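PDB 3GA2: endonuclease V from Bacillus subtilis, which probably initiates repair of deaminated DNA by using magnesium to cut the second phosphodiester bond 3' to a deoxyinosine, leaving the lesion on the nicked strand. Local coordinates for residues F9-E14 and L18-N23; N26-S31 and A132-G137; V45-W50 and P97-A102; I62-A67 and K104-E109; I188-G193 and S200-T205. The protein carries 1 engineered substitution. All blocks are in the same frame, centred on the assembly; numbering follows the deposited sequence.

Contact 1: residues F9-E14 and L18-N23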
# COMPACT_ATOMS: atom_id res chain seq x y z
N PHE A 9 18.65 -2.86 -5.09
CA PHE A 9 17.95 -2.14 -6.15
C PHE A 9 18.91 -1.75 -7.27
O PHE A 9 19.05 -0.57 -7.60
CB PHE A 9 17.29 -0.89 -5.55
CG PHE A 9 16.24 -1.21 -4.53
CD1 PHE A 9 14.94 -1.51 -4.92
CD2 PHE A 9 16.56 -1.27 -3.18
CE1 PHE A 9 13.98 -1.86 -3.98
CE2 PHE A 9 15.61 -1.63 -2.24
CZ PHE A 9 14.32 -1.93 -2.64
N ASP A 10 19.56 -2.75 -7.87
CA ASP A 10 20.50 -2.50 -8.96
C ASP A 10 19.97 -2.97 -10.31
O ASP A 10 20.73 -3.03 -11.29
CB ASP A 10 21.84 -3.20 -8.69
CG ASP A 10 22.47 -2.78 -7.39
OD1 ASP A 10 22.68 -1.56 -7.18
OD2 ASP A 10 22.77 -3.66 -6.56
N MSE A 11 18.69 -3.29 -10.38
CA MSE A 11 18.07 -3.76 -11.62
C MSE A 11 18.28 -2.76 -12.76
O MSE A 11 18.17 -1.55 -12.57
CB MSE A 11 16.57 -3.98 -11.43
CG MSE A 11 16.18 -5.10 -10.47
SE MSE A 11 16.53 -4.75 -8.60
CE MSE A 11 17.89 -6.09 -8.31
N LYS A 12 18.58 -3.28 -13.96
CA LYS A 12 18.80 -2.43 -15.12
C LYS A 12 17.66 -2.59 -16.13
O LYS A 12 16.73 -1.79 -16.17
CB LYS A 12 20.13 -2.75 -15.80
CG LYS A 12 21.13 -3.51 -14.94
CD LYS A 12 21.13 -4.99 -15.29
CE LYS A 12 22.04 -5.78 -14.38
NZ LYS A 12 22.06 -7.22 -14.76
N LYS A 13 17.74 -3.64 -16.95
CA LYS A 13 16.72 -3.90 -17.96
C LYS A 13 15.46 -4.50 -17.33
O LYS A 13 15.49 -4.92 -16.17
CB LYS A 13 17.27 -4.85 -19.02
CG LYS A 13 17.91 -6.11 -18.46
CD LYS A 13 18.49 -6.98 -19.57
CE LYS A 13 19.22 -8.19 -19.00
NZ LYS A 13 20.39 -7.79 -18.17
N GLU A 14 14.37 -4.53 -18.08
CA GLU A 14 13.12 -5.06 -17.56
C GLU A 14 13.26 -6.51 -17.11
O GLU A 14 12.51 -6.96 -16.24
CB GLU A 14 12.01 -4.95 -18.61
CG GLU A 14 12.09 -5.99 -19.71
CD GLU A 14 10.80 -6.07 -20.50
OE1 GLU A 14 10.47 -5.10 -21.21
OE2 GLU A 14 10.11 -7.10 -20.40
N LEU A 18 11.63 -8.32 -13.68
CA LEU A 18 10.74 -9.48 -13.77
C LEU A 18 11.26 -10.66 -12.96
O LEU A 18 10.47 -11.40 -12.36
CB LEU A 18 10.56 -9.93 -15.22
CG LEU A 18 9.39 -9.33 -16.01
CD1 LEU A 18 8.09 -9.56 -15.23
CD2 LEU A 18 9.63 -7.87 -16.24
N GLN A 19 12.57 -10.84 -12.94
CA GLN A 19 13.17 -11.94 -12.21
C GLN A 19 12.93 -11.78 -10.71
O GLN A 19 12.64 -12.75 -10.01
CB GLN A 19 14.67 -12.02 -12.49
CG GLN A 19 15.28 -13.35 -12.10
CD GLN A 19 14.81 -14.49 -12.99
OE1 GLN A 19 15.04 -15.66 -12.70
NE2 GLN A 19 14.15 -14.14 -14.10
N VAL A 20 13.06 -10.55 -10.21
CA VAL A 20 12.84 -10.28 -8.80
C VAL A 20 11.38 -10.55 -8.45
O VAL A 20 11.08 -11.21 -7.47
CB VAL A 20 13.20 -8.82 -8.44
CG1 VAL A 20 12.90 -8.55 -6.97
CG2 VAL A 20 14.67 -8.56 -8.72
N GLN A 21 10.46 -10.03 -9.27
CA GLN A 21 9.04 -10.23 -9.01
C GLN A 21 8.66 -11.70 -9.00
O GLN A 21 7.98 -12.18 -8.09
CB GLN A 21 8.18 -9.52 -10.06
CG GLN A 21 8.30 -8.01 -10.07
CD GLN A 21 7.27 -7.35 -10.95
OE1 GLN A 21 6.91 -7.87 -12.02
NE2 GLN A 21 6.78 -6.19 -10.53
N PHE A 22 9.10 -12.42 -10.03
CA PHE A 22 8.78 -13.84 -10.14
C PHE A 22 9.32 -14.65 -8.97
O PHE A 22 8.70 -15.64 -8.55
CB PHE A 22 9.30 -14.39 -11.47
CG PHE A 22 8.42 -14.06 -12.65
CD1 PHE A 22 7.07 -14.40 -12.64
CD2 PHE A 22 8.94 -13.41 -13.76
CE1 PHE A 22 6.26 -14.11 -13.74
CE2 PHE A 22 8.13 -13.12 -14.86
CZ PHE A 22 6.79 -13.47 -14.84
N ASN A 23 10.46 -14.24 -8.43
CA ASN A 23 11.03 -14.95 -7.29
C ASN A 23 10.17 -14.72 -6.06
O ASN A 23 9.72 -15.67 -5.42
CB ASN A 23 12.46 -14.45 -7.03
CG ASN A 23 13.46 -15.02 -8.02
OD1 ASN A 23 14.61 -14.57 -8.08
ND2 ASN A 23 13.04 -16.02 -8.78
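Glu14 and Leu18 meet at the start of helix 14-25 through a backbone hydrogen bond, and this is the tight end of the contact. Leu18 N donates a hydrogen bond to Glu14 O at 3.0 Å, with an N-H...O angle of 163°, so the bond is nearly straight. The same carbonyl oxygen is also approached by a methyl: Leu18 CD2 lies 3.0 Å from Glu14 O. With chi1 at -91°, well off a staggered value, the leucine side chain lies along its own first turn; the methyl's approach is unusually short, so the exact position of the leucine is less certain. Phe90, from a loop, also touches Leu18.

The other end is looser. Selenomethionine Met11 and Val20 point their side chains at each other from backbones whose CA atoms stay 8.8 Å apart, and the two side chains cross at about a right angle. The Met11 chain is bent at its second and third torsions, which brings CE to 4.1 Å from Val20 CG2 while Met11 CG lies at 4.2 Å from that same methyl. One valine branch thus meets both limbs of the bend. Asp16 and Phe17 also touch Met11, and His7 lies against Val20.

The outer side is open to solvent: the Glu14 side chain is exposed, and its OE2 comes no nearer than 4.3 Å to Leu18 CD2. With Lys13 in the N-cap position and the i-to-i+4 bond from Leu18 following it, the arrangement is that of an alpha-helix N-terminus whose lead-in segment folds back beside the helix's first two turns.

Contact 2: residues N26-S31 and A132-G137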
# COMPACT_ATOMS: atom_id res chain seq x y z
N ASN A 26 6.54 -16.24 -5.77
CA ASN A 26 6.37 -17.62 -5.34
C ASN A 26 6.48 -17.74 -3.83
O ASN A 26 6.35 -18.83 -3.28
CB ASN A 26 7.41 -18.51 -6.03
CG ASN A 26 7.19 -18.59 -7.53
OD1 ASN A 26 6.10 -18.92 -8.00
ND2 ASN A 26 8.23 -18.28 -8.30
N ARG A 27 6.72 -16.62 -3.16
CA ARG A 27 6.84 -16.60 -1.71
C ARG A 27 5.65 -15.90 -1.05
O ARG A 27 5.68 -15.56 0.13
CB ARG A 27 8.15 -15.90 -1.30
CG ARG A 27 9.40 -16.64 -1.75
CD ARG A 27 10.66 -15.84 -1.44
NE ARG A 27 10.75 -15.48 -0.02
CZ ARG A 27 11.72 -14.74 0.51
NH1 ARG A 27 12.70 -14.28 -0.25
NH2 ARG A 27 11.70 -14.46 1.80
N ILE A 28 4.59 -15.67 -1.83
CA ILE A 28 3.40 -15.02 -1.32
C ILE A 28 2.57 -16.00 -0.49
O ILE A 28 2.33 -17.13 -0.91
CB ILE A 28 2.53 -14.47 -2.46
CG1 ILE A 28 3.28 -13.34 -3.16
CG2 ILE A 28 1.18 -14.00 -1.92
CD1 ILE A 28 2.64 -12.82 -4.42
N ASN A 29 2.14 -15.55 0.68
CA ASN A 29 1.33 -16.38 1.55
C ASN A 29 0.15 -15.61 2.11
O ASN A 29 0.31 -14.76 2.99
CB ASN A 29 2.18 -16.92 2.70
CG ASN A 29 1.35 -17.62 3.75
OD1 ASN A 29 0.46 -18.40 3.42
ND2 ASN A 29 1.63 -17.35 5.01
N LEU A 30 -1.04 -15.93 1.61
CA LEU A 30 -2.26 -15.27 2.04
C LEU A 30 -3.11 -16.13 2.97
O LEU A 30 -4.33 -15.96 3.03
CB LEU A 30 -3.09 -14.88 0.81
CG LEU A 30 -2.75 -13.58 0.07
CD1 LEU A 30 -1.30 -13.19 0.25
CD2 LEU A 30 -3.12 -13.74 -1.39
N SER A 31 -2.47 -17.04 3.70
CA SER A 31 -3.19 -17.92 4.61
C SER A 31 -3.45 -17.34 6.00
O SER A 31 -4.46 -17.66 6.63
CB SER A 31 -2.43 -19.23 4.77
OG SER A 31 -1.22 -19.01 5.48
N ALA A 132 6.43 -4.72 -0.69
CA ALA A 132 6.96 -4.13 0.54
C ALA A 132 6.89 -5.10 1.72
O ALA A 132 7.72 -5.05 2.62
CB ALA A 132 6.21 -2.85 0.87
N ALA A 133 5.89 -5.97 1.71
CA ALA A 133 5.71 -6.92 2.81
C ALA A 133 6.96 -7.75 3.09
O ALA A 133 7.31 -7.97 4.25
CB ALA A 133 4.54 -7.84 2.52
N PHE A 134 7.64 -8.19 2.04
CA PHE A 134 8.84 -8.99 2.25
C PHE A 134 9.89 -8.23 3.04
O PHE A 134 10.52 -8.79 3.94
CB PHE A 134 9.43 -9.45 0.91
CG PHE A 134 8.50 -10.32 0.12
CD1 PHE A 134 7.72 -9.78 -0.90
CD2 PHE A 134 8.40 -11.67 0.40
CE1 PHE A 134 6.85 -10.59 -1.63
CE2 PHE A 134 7.53 -12.49 -0.32
CZ PHE A 134 6.75 -11.94 -1.34
N PHE A 135 10.08 -6.95 2.74
CA PHE A 135 11.06 -6.16 3.47
C PHE A 135 10.62 -5.89 4.91
O PHE A 135 11.42 -5.99 5.84
CB PHE A 135 11.30 -4.82 2.78
CG PHE A 135 12.09 -4.91 1.51
CD1 PHE A 135 11.46 -5.21 0.31
CD2 PHE A 135 13.45 -4.64 1.51
CE1 PHE A 135 12.18 -5.24 -0.89
CE2 PHE A 135 14.19 -4.67 0.32
CZ PHE A 135 13.55 -4.97 -0.88
N LEU A 136 9.35 -5.56 5.08
CA LEU A 136 8.80 -5.25 6.40
C LEU A 136 8.61 -6.47 7.30
O LEU A 136 8.61 -6.35 8.52
CB LEU A 136 7.46 -4.52 6.26
CG LEU A 136 7.41 -3.23 5.44
CD1 LEU A 136 5.97 -2.72 5.36
CD2 LEU A 136 8.32 -2.18 6.07
N GLY A 137 8.44 -7.64 6.69
CA GLY A 137 8.23 -8.85 7.48
C GLY A 137 6.93 -8.76 8.28
O GLY A 137 6.77 -9.41 9.31
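Arg27 and Ile28 meet the ring of Phe134, joining the loop after helix 14-25 to helix 128-136 of the RNase H-like alpha/beta fold. The ring is approached mainly around its far rim. Ile28 CG1 lies near the ring plane, 4.2 Å from Phe134 CZ, and the two side chains cross at about a right angle. Arg27 C also sits in plane at the edge, with Arg27 O 3.6 Å from Phe134 CE2, whereas Arg27 CB approaches CE2 obliquely at 3.6 Å.

The arginine then runs back past the ring. Its bend at chi3 (55°) turns the guanidinium so that one face looks onto Phe134 CD2, ring carbon over flat group. Asn194 and Tyr195 also touch the buried ring. Replacing Phe134 by an alanine would probably open a gap beside Ile28 and leave the Arg27 side chain without the surface it lies along.

Farther along the loop, Asn29 N is hydrogen-bonded to Asn194 OD1, while its own side chain makes an Asx turn. Asn29 OD1 accepts Ser31 OG at 2.7 Å on an in-plane lone pair, and Ser31 N at 3.2 Å from above the carbonyl plane, 65° out of it.

Contact 3: residues V45-W50 and P97-A102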
# COMPACT_ATOMS: atom_id res chain seq x y z
N VAL A 45 0.79 3.84 4.86
CA VAL A 45 1.91 4.27 4.04
C VAL A 45 1.44 4.95 2.76
O VAL A 45 0.53 4.46 2.08
CB VAL A 45 2.79 3.06 3.62
CG1 VAL A 45 4.10 3.55 3.03
CG2 VAL A 45 3.04 2.15 4.81
N ASP A 46 2.05 6.08 2.45
CA ASP A 46 1.71 6.77 1.22
C ASP A 46 2.97 7.46 0.70
O ASP A 46 3.95 7.61 1.44
CB ASP A 46 0.57 7.77 1.44
CG ASP A 46 -0.27 7.97 0.19
OD1 ASP A 46 -1.47 8.31 0.32
OD2 ASP A 46 0.27 7.79 -0.92
N LEU A 47 2.93 7.86 -0.56
CA LEU A 47 4.06 8.50 -1.22
C LEU A 47 3.54 9.62 -2.12
O LEU A 47 2.48 9.48 -2.74
CB LEU A 47 4.79 7.46 -2.08
CG LEU A 47 6.28 7.55 -2.38
CD1 LEU A 47 6.76 8.99 -2.33
CD2 LEU A 47 7.03 6.71 -1.37
N ALA A 48 4.29 10.72 -2.20
CA ALA A 48 3.92 11.85 -3.04
C ALA A 48 5.13 12.30 -3.85
O ALA A 48 6.25 12.27 -3.36
CB ALA A 48 3.40 13.00 -2.19
N TYR A 49 4.89 12.72 -5.09
CA TYR A 49 5.96 13.15 -5.98
C TYR A 49 5.70 14.53 -6.57
O TYR A 49 4.55 14.98 -6.61
CB TYR A 49 6.15 12.15 -7.12
CG TYR A 49 6.21 10.71 -6.67
CD1 TYR A 49 5.05 10.02 -6.33
CD2 TYR A 49 7.43 10.05 -6.57
CE1 TYR A 49 5.11 8.70 -5.89
CE2 TYR A 49 7.50 8.74 -6.13
CZ TYR A 49 6.33 8.07 -5.79
OH TYR A 49 6.39 6.77 -5.35
N TRP A 50 6.76 15.18 -7.04
CA TRP A 50 6.65 16.50 -7.63
C TRP A 50 7.93 16.84 -8.40
O TRP A 50 9.00 16.34 -8.08
CB TRP A 50 6.43 17.55 -6.55
CG TRP A 50 7.65 17.83 -5.74
CD1 TRP A 50 8.54 18.85 -5.93
CD2 TRP A 50 8.14 17.06 -4.64
NE1 TRP A 50 9.56 18.76 -5.01
CE2 TRP A 50 9.35 17.67 -4.21
CE3 TRP A 50 7.69 15.91 -3.97
CZ2 TRP A 50 10.10 17.17 -3.14
CZ3 TRP A 50 8.44 15.42 -2.91
CH2 TRP A 50 9.63 16.04 -2.51
N PRO A 97 12.80 1.92 -1.85
CA PRO A 97 13.91 2.55 -1.13
C PRO A 97 13.43 3.60 -0.11
O PRO A 97 13.87 3.60 1.04
CB PRO A 97 14.75 3.15 -2.26
CG PRO A 97 14.56 2.12 -3.36
CD PRO A 97 13.06 1.88 -3.30
N LEU A 98 12.52 4.47 -0.53
CA LEU A 98 11.99 5.48 0.38
C LEU A 98 11.12 4.84 1.46
O LEU A 98 11.10 5.30 2.60
CB LEU A 98 11.19 6.53 -0.38
CG LEU A 98 12.02 7.55 -1.17
CD1 LEU A 98 11.13 8.43 -2.01
CD2 LEU A 98 12.84 8.37 -0.19
N ILE A 99 10.39 3.79 1.09
CA ILE A 99 9.51 3.10 2.03
C ILE A 99 10.33 2.44 3.13
O ILE A 99 10.02 2.55 4.32
CB ILE A 99 8.66 2.04 1.32
CG1 ILE A 99 7.80 2.71 0.25
CG2 ILE A 99 7.77 1.31 2.35
CD1 ILE A 99 6.98 1.74 -0.60
N ILE A 100 11.39 1.75 2.72
CA ILE A 100 12.27 1.07 3.66
C ILE A 100 12.94 2.07 4.58
O ILE A 100 13.03 1.84 5.79
CB ILE A 100 13.34 0.26 2.91
CG1 ILE A 100 12.69 -0.66 1.89
CG2 ILE A 100 14.17 -0.54 3.91
CD1 ILE A 100 11.62 -1.55 2.48
N GLU A 101 13.42 3.17 4.01
CA GLU A 101 14.08 4.21 4.79
C GLU A 101 13.19 4.72 5.90
O GLU A 101 13.63 4.87 7.05
CB GLU A 101 14.48 5.38 3.89
CG GLU A 101 15.96 5.43 3.58
CD GLU A 101 16.80 5.38 4.84
OE1 GLU A 101 16.56 6.20 5.76
OE2 GLU A 101 17.71 4.53 4.91
N ALA A 102 11.94 5.01 5.56
CA ALA A 102 10.96 5.51 6.51
C ALA A 102 10.68 4.47 7.58
O ALA A 102 10.71 4.77 8.78
CB ALA A 102 9.66 5.89 5.79
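Leu47, Ile99 and Leu98 give up the most surface where strand 41-52 faces helix 96-105. Leu47 is shared by the other two: its CD2 methyl lies 4.3 Å from Leu98 CB and 4.4 Å from Ile99 CG1, so it sits over the join between two consecutive helix residues. A second torsion of -27° leaves CD2 on the helix side and sets Leu47's other methyl, CD1, 3.6 Å above one face of the Tyr49 ring, offset toward the rim; Tyr49 OH is in turn hydrogen-bonded to Glu95 OE2.

Ile99 splits its contacts between two strand residues. While CG1 meets Leu47, its CG2 branch lies 4.4 Å from Val45 CG1. The strand-to-helix approaches are all van der Waals contacts of moderate length, consistent with segment axes 9.9 Å apart at closest and inclined at 129°. Leu98 also touches Ile82 and, on strand 72-81, Ser78.

Alternation along the strand separates two environments. Val45 and Leu47 point at the helix, and Asp46 between them points away, toward the side of helix 217-235. Asp46 OD2 accepts Leu47 N at 2.7 Å on its anti side, while OD1 lies close to carboxylate oxygens of Asp116 and Asp223. This is the layered alpha/beta arrangement of the RNase H-like fold: a central strand backed by a helix on one face and, on the other, presenting an aspartate predicted to bind magnesium.

Contact 4: residues I62-A67 and K104-E109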
# COMPACT_ATOMS: atom_id res chain seq x y z
N ILE A 62 4.78 7.50 6.91
CA ILE A 62 4.21 6.35 7.58
C ILE A 62 3.55 6.90 8.83
O ILE A 62 4.19 7.59 9.63
CB ILE A 62 5.29 5.32 7.98
CG1 ILE A 62 5.91 4.69 6.73
CG2 ILE A 62 4.68 4.23 8.87
CD1 ILE A 62 7.01 3.68 7.02
N ILE A 63 2.26 6.63 8.97
CA ILE A 63 1.50 7.09 10.12
C ILE A 63 1.09 5.85 10.90
O ILE A 63 0.44 4.97 10.34
CB ILE A 63 0.22 7.83 9.70
CG1 ILE A 63 0.55 8.91 8.68
CG2 ILE A 63 -0.46 8.42 10.92
CD1 ILE A 63 1.48 9.99 9.21
N VAL A 64 1.49 5.78 12.16
CA VAL A 64 1.15 4.64 13.01
C VAL A 64 0.05 5.05 13.97
O VAL A 64 0.16 6.07 14.64
CB VAL A 64 2.37 4.18 13.83
CG1 VAL A 64 2.04 2.89 14.57
CG2 VAL A 64 3.58 3.97 12.92
N ILE A 65 -1.02 4.27 14.03
CA ILE A 65 -2.09 4.58 14.97
C ILE A 65 -2.29 3.43 15.94
O ILE A 65 -1.85 2.31 15.69
CB ILE A 65 -3.44 4.87 14.26
CG1 ILE A 65 -3.94 3.63 13.53
CG2 ILE A 65 -3.27 6.04 13.27
CD1 ILE A 65 -5.41 3.67 13.20
N ASP A 66 -2.95 3.72 17.06
CA ASP A 66 -3.25 2.71 18.07
C ASP A 66 -4.47 2.00 17.49
O ASP A 66 -5.43 2.65 17.08
CB ASP A 66 -3.60 3.39 19.40
CG ASP A 66 -4.07 2.41 20.45
OD1 ASP A 66 -5.23 1.95 20.36
OD2 ASP A 66 -3.28 2.09 21.36
N ALA A 67 -4.43 0.67 17.43
CA ALA A 67 -5.54 -0.08 16.85
C ALA A 67 -6.90 0.17 17.49
O ALA A 67 -7.89 0.32 16.79
CB ALA A 67 -5.23 -1.58 16.89
N LYS A 104 12.52 2.20 8.64
CA LYS A 104 13.70 2.07 9.50
C LYS A 104 13.73 3.13 10.60
O LYS A 104 14.40 2.97 11.62
CB LYS A 104 14.97 2.11 8.65
CG LYS A 104 15.06 0.93 7.70
CD LYS A 104 16.05 1.12 6.57
CE LYS A 104 17.47 0.86 7.01
NZ LYS A 104 18.38 1.00 5.83
N LYS A 105 12.99 4.21 10.39
CA LYS A 105 12.95 5.28 11.38
C LYS A 105 11.92 5.01 12.47
O LYS A 105 11.94 5.66 13.52
CB LYS A 105 12.64 6.61 10.68
CG LYS A 105 13.68 7.03 9.65
CD LYS A 105 13.28 8.34 9.00
CE LYS A 105 14.36 8.87 8.08
NZ LYS A 105 14.04 10.25 7.62
N LEU A 106 11.03 4.06 12.24
CA LEU A 106 9.98 3.71 13.20
C LEU A 106 10.48 3.19 14.55
O LEU A 106 11.29 2.26 14.61
CB LEU A 106 9.04 2.66 12.60
CG LEU A 106 8.17 3.08 11.41
CD1 LEU A 106 7.40 1.88 10.89
CD2 LEU A 106 7.21 4.19 11.84
N GLU A 107 9.98 3.78 15.63
CA GLU A 107 10.34 3.33 16.96
C GLU A 107 9.34 2.24 17.34
O GLU A 107 9.66 1.33 18.11
CB GLU A 107 10.28 4.47 17.99
CG GLU A 107 11.35 5.55 17.81
CD GLU A 107 11.44 6.49 19.00
OE1 GLU A 107 10.40 6.94 19.49
OE2 GLU A 107 12.57 6.78 19.44
N THR A 108 8.14 2.33 16.79
CA THR A 108 7.11 1.33 17.07
C THR A 108 7.26 0.17 16.09
O THR A 108 8.09 0.21 15.18
CB THR A 108 5.70 1.90 16.93
OG1 THR A 108 5.47 2.30 15.57
CG2 THR A 108 5.52 3.10 17.85
N GLU A 109 6.46 -0.87 16.29
CA GLU A 109 6.50 -2.04 15.42
C GLU A 109 5.06 -2.32 15.01
O GLU A 109 4.37 -3.12 15.63
CB GLU A 109 7.08 -3.25 16.17
CG GLU A 109 7.37 -4.46 15.29
CD GLU A 109 7.95 -5.64 16.06
OE1 GLU A 109 8.90 -5.44 16.85
OE2 GLU A 109 7.47 -6.78 15.87
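Leu106 meets Ile62 and Val64 in the apolar part of this buried contact, where the chain leaves helix 96-105 and runs past strand 55-66, on one face of the RNase H-like central sheet. Leu106 CD2 faces two strand methyls, 3.8 Å from Val64 CG2 and 3.9 Å from Ile62 CG2. Its other branch, CD1, touches the same Ile62 methyl at 4.1 Å, so Ile62 CG2 faces the fork of the leucine. The Ile62 and Leu106 side chains cross at about a right angle. Leu106 also rests on Val76 of the neighbouring strand 72-81.

The second kind of contact is mixed. Thr108 OG1 packs against both branches of Val64, 3.6 Å from CG1 and 3.7 Å from CG2, the two side chains sliding past each other in opposite directions. Chi1 of 64° places this hydroxyl between its backbone N and carbonyl carbon, and turns it to the strand.

The polar atoms here bond to Glu74 of strand 72-81: Thr108 OG1 to OE1 and Glu107 N to OE2, so one carboxylate holds the turn at two points. The chemistry implies a division of labour: methyls fill the interface with the strand, while Glu74 satisfies the hydroxyl lying against the valine.

Contact 5: residues I188-G193 and S200-T205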
# COMPACT_ATOMS: atom_id res chain seq x y z
N ILE A 188 -13.13 1.90 -3.28
CA ILE A 188 -11.69 1.71 -3.32
C ILE A 188 -11.46 0.27 -3.75
O ILE A 188 -12.39 -0.53 -3.79
CB ILE A 188 -11.04 1.94 -1.94
CG1 ILE A 188 -11.71 1.05 -0.89
CG2 ILE A 188 -11.12 3.42 -1.57
CD1 ILE A 188 -10.86 0.85 0.34
N PHE A 189 -10.22 -0.04 -4.09
CA PHE A 189 -9.89 -1.38 -4.53
C PHE A 189 -8.94 -2.06 -3.58
O PHE A 189 -7.78 -1.69 -3.46
CB PHE A 189 -9.36 -1.31 -5.96
CG PHE A 189 -10.33 -0.67 -6.89
CD1 PHE A 189 -10.26 0.70 -7.14
CD2 PHE A 189 -11.40 -1.40 -7.39
CE1 PHE A 189 -11.25 1.33 -7.88
CE2 PHE A 189 -12.40 -0.78 -8.13
CZ PHE A 189 -12.33 0.59 -8.38
N LEU A 190 -9.48 -3.05 -2.90
CA LEU A 190 -8.79 -3.80 -1.88
C LEU A 190 -8.15 -5.09 -2.33
O LEU A 190 -8.75 -5.87 -3.07
CB LEU A 190 -9.78 -4.13 -0.76
CG LEU A 190 -9.27 -5.02 0.39
CD1 LEU A 190 -8.48 -4.16 1.36
CD2 LEU A 190 -10.46 -5.66 1.13
N SER A 191 -6.93 -5.31 -1.87
CA SER A 191 -6.22 -6.54 -2.17
C SER A 191 -5.33 -6.86 -1.00
O SER A 191 -4.90 -5.97 -0.26
CB SER A 191 -5.37 -6.41 -3.44
OG SER A 191 -4.32 -5.48 -3.29
N CYS A 192 -5.07 -8.15 -0.80
CA CYS A 192 -4.18 -8.54 0.27
C CYS A 192 -2.84 -8.02 -0.17
O CYS A 192 -2.61 -7.81 -1.36
CB CYS A 192 -4.07 -10.06 0.37
SG CYS A 192 -5.52 -10.92 0.97
N GLY A 193 -1.96 -7.79 0.79
CA GLY A 193 -0.61 -7.37 0.48
C GLY A 193 0.10 -8.71 0.52
O GLY A 193 0.28 -9.36 -0.51
N SER A 200 -9.53 -10.99 6.34
CA SER A 200 -8.93 -10.14 7.35
C SER A 200 -8.61 -8.78 6.77
O SER A 200 -8.77 -7.76 7.44
CB SER A 200 -7.66 -10.79 7.91
OG SER A 200 -7.94 -12.09 8.44
N SER A 201 -8.14 -8.74 5.53
CA SER A 201 -7.81 -7.47 4.89
C SER A 201 -9.06 -6.62 4.86
O SER A 201 -9.02 -5.42 5.11
CB SER A 201 -7.30 -7.70 3.47
OG SER A 201 -6.04 -8.33 3.48
N TYR A 202 -10.18 -7.27 4.54
CA TYR A 202 -11.47 -6.60 4.47
C TYR A 202 -11.95 -6.12 5.83
O TYR A 202 -12.41 -4.99 5.97
CB TYR A 202 -12.51 -7.55 3.86
CG TYR A 202 -13.93 -7.06 3.98
CD1 TYR A 202 -14.75 -7.50 5.03
CD2 TYR A 202 -14.47 -6.15 3.07
CE1 TYR A 202 -16.05 -7.05 5.17
CE2 TYR A 202 -15.78 -5.69 3.20
CZ TYR A 202 -16.57 -6.14 4.25
OH TYR A 202 -17.87 -5.71 4.37
N GLN A 203 -11.85 -6.98 6.84
CA GLN A 203 -12.29 -6.63 8.19
C GLN A 203 -11.48 -5.51 8.81
O GLN A 203 -12.02 -4.62 9.46
CB GLN A 203 -12.23 -7.85 9.11
CG GLN A 203 -13.23 -8.95 8.79
CD GLN A 203 -14.67 -8.46 8.75
OE1 GLN A 203 -15.08 -7.63 9.57
NE2 GLN A 203 -15.44 -8.98 7.81
N ILE A 204 -10.16 -5.56 8.62
CA ILE A 204 -9.29 -4.53 9.17
C ILE A 204 -9.57 -3.20 8.46
O ILE A 204 -9.64 -2.15 9.11
CB ILE A 204 -7.80 -4.89 8.99
CG1 ILE A 204 -7.45 -6.11 9.86
CG2 ILE A 204 -6.92 -3.70 9.37
CD1 ILE A 204 -6.01 -6.57 9.73
N THR A 205 -9.75 -3.24 7.14
CA THR A 205 -10.02 -2.02 6.39
C THR A 205 -11.32 -1.35 6.85
O THR A 205 -11.34 -0.14 7.10
CB THR A 205 -10.11 -2.30 4.86
OG1 THR A 205 -8.83 -2.73 4.39
CG2 THR A 205 -10.51 -1.03 4.11
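Leu190 lies against Ser201, Tyr202 and Thr205, joining strand 188-194 to the helix that follows it, 198-207, which folds back over the sheet of the RNase H-like core. The short segments' axes approach to 8.4 Å at an angle of 123°.

Apolar contacts come first. Leu190 CG is anti to the backbone N (chi1 176°), which sends the fork toward the helix and divides its branches. CD2 reaches Tyr202 CA at 3.6 Å and lies at the edge of the tyrosine ring, near its plane. Two residues earlier on the strand, Ile188 CD1 meets Thr205 CG2 at 4.2 Å.

A mixed contact joins methyl to hydroxyl: Leu190 CD1 lies 3.4 Å from Thr205 OG1, which is itself bonded to Ser201 O. An alanine in place of Leu190 would remove both methyl branches and would probably leave a gap between the strand and Tyr202 and Thr205.

Among polar side chains, Cys192 SG lies 3.6 Å from Ser201 OG, whose hydrogen bond goes to Asp197 O. Tyr202 OH is bonded to Gly163 O. Within the helix, Ser201 O takes two donors from one residue: Thr205 N at 3.1 Å and Thr205 OG1 at 2.8 Å, arriving from opposite faces of the carbonyl plane.

Overall arrangement
From the N terminus, contact 1 closes first, a short local loop at the start of helix 14-25. Contact 2 then opens at 26-31 and closes about a hundred residues later on helix 128-136, enclosing contacts 3 and 4. These two cross, their segments alternating as 45-50, 62-67, 97-102 and 104-109, and they bind adjacent strands to helix 96-105 and its exit; Ala102 touches Ile62 between them. Contact 5 follows in series, on the opposite side of the chain's centre from contact 3 but on the same sheet. Phe9 packs on Pro97 and Phe135, Phe135 on Ile100, and Leu30 on Cys192, linking contact 1 to contacts 2 and 3, and contact 2 to contacts 3 and 5.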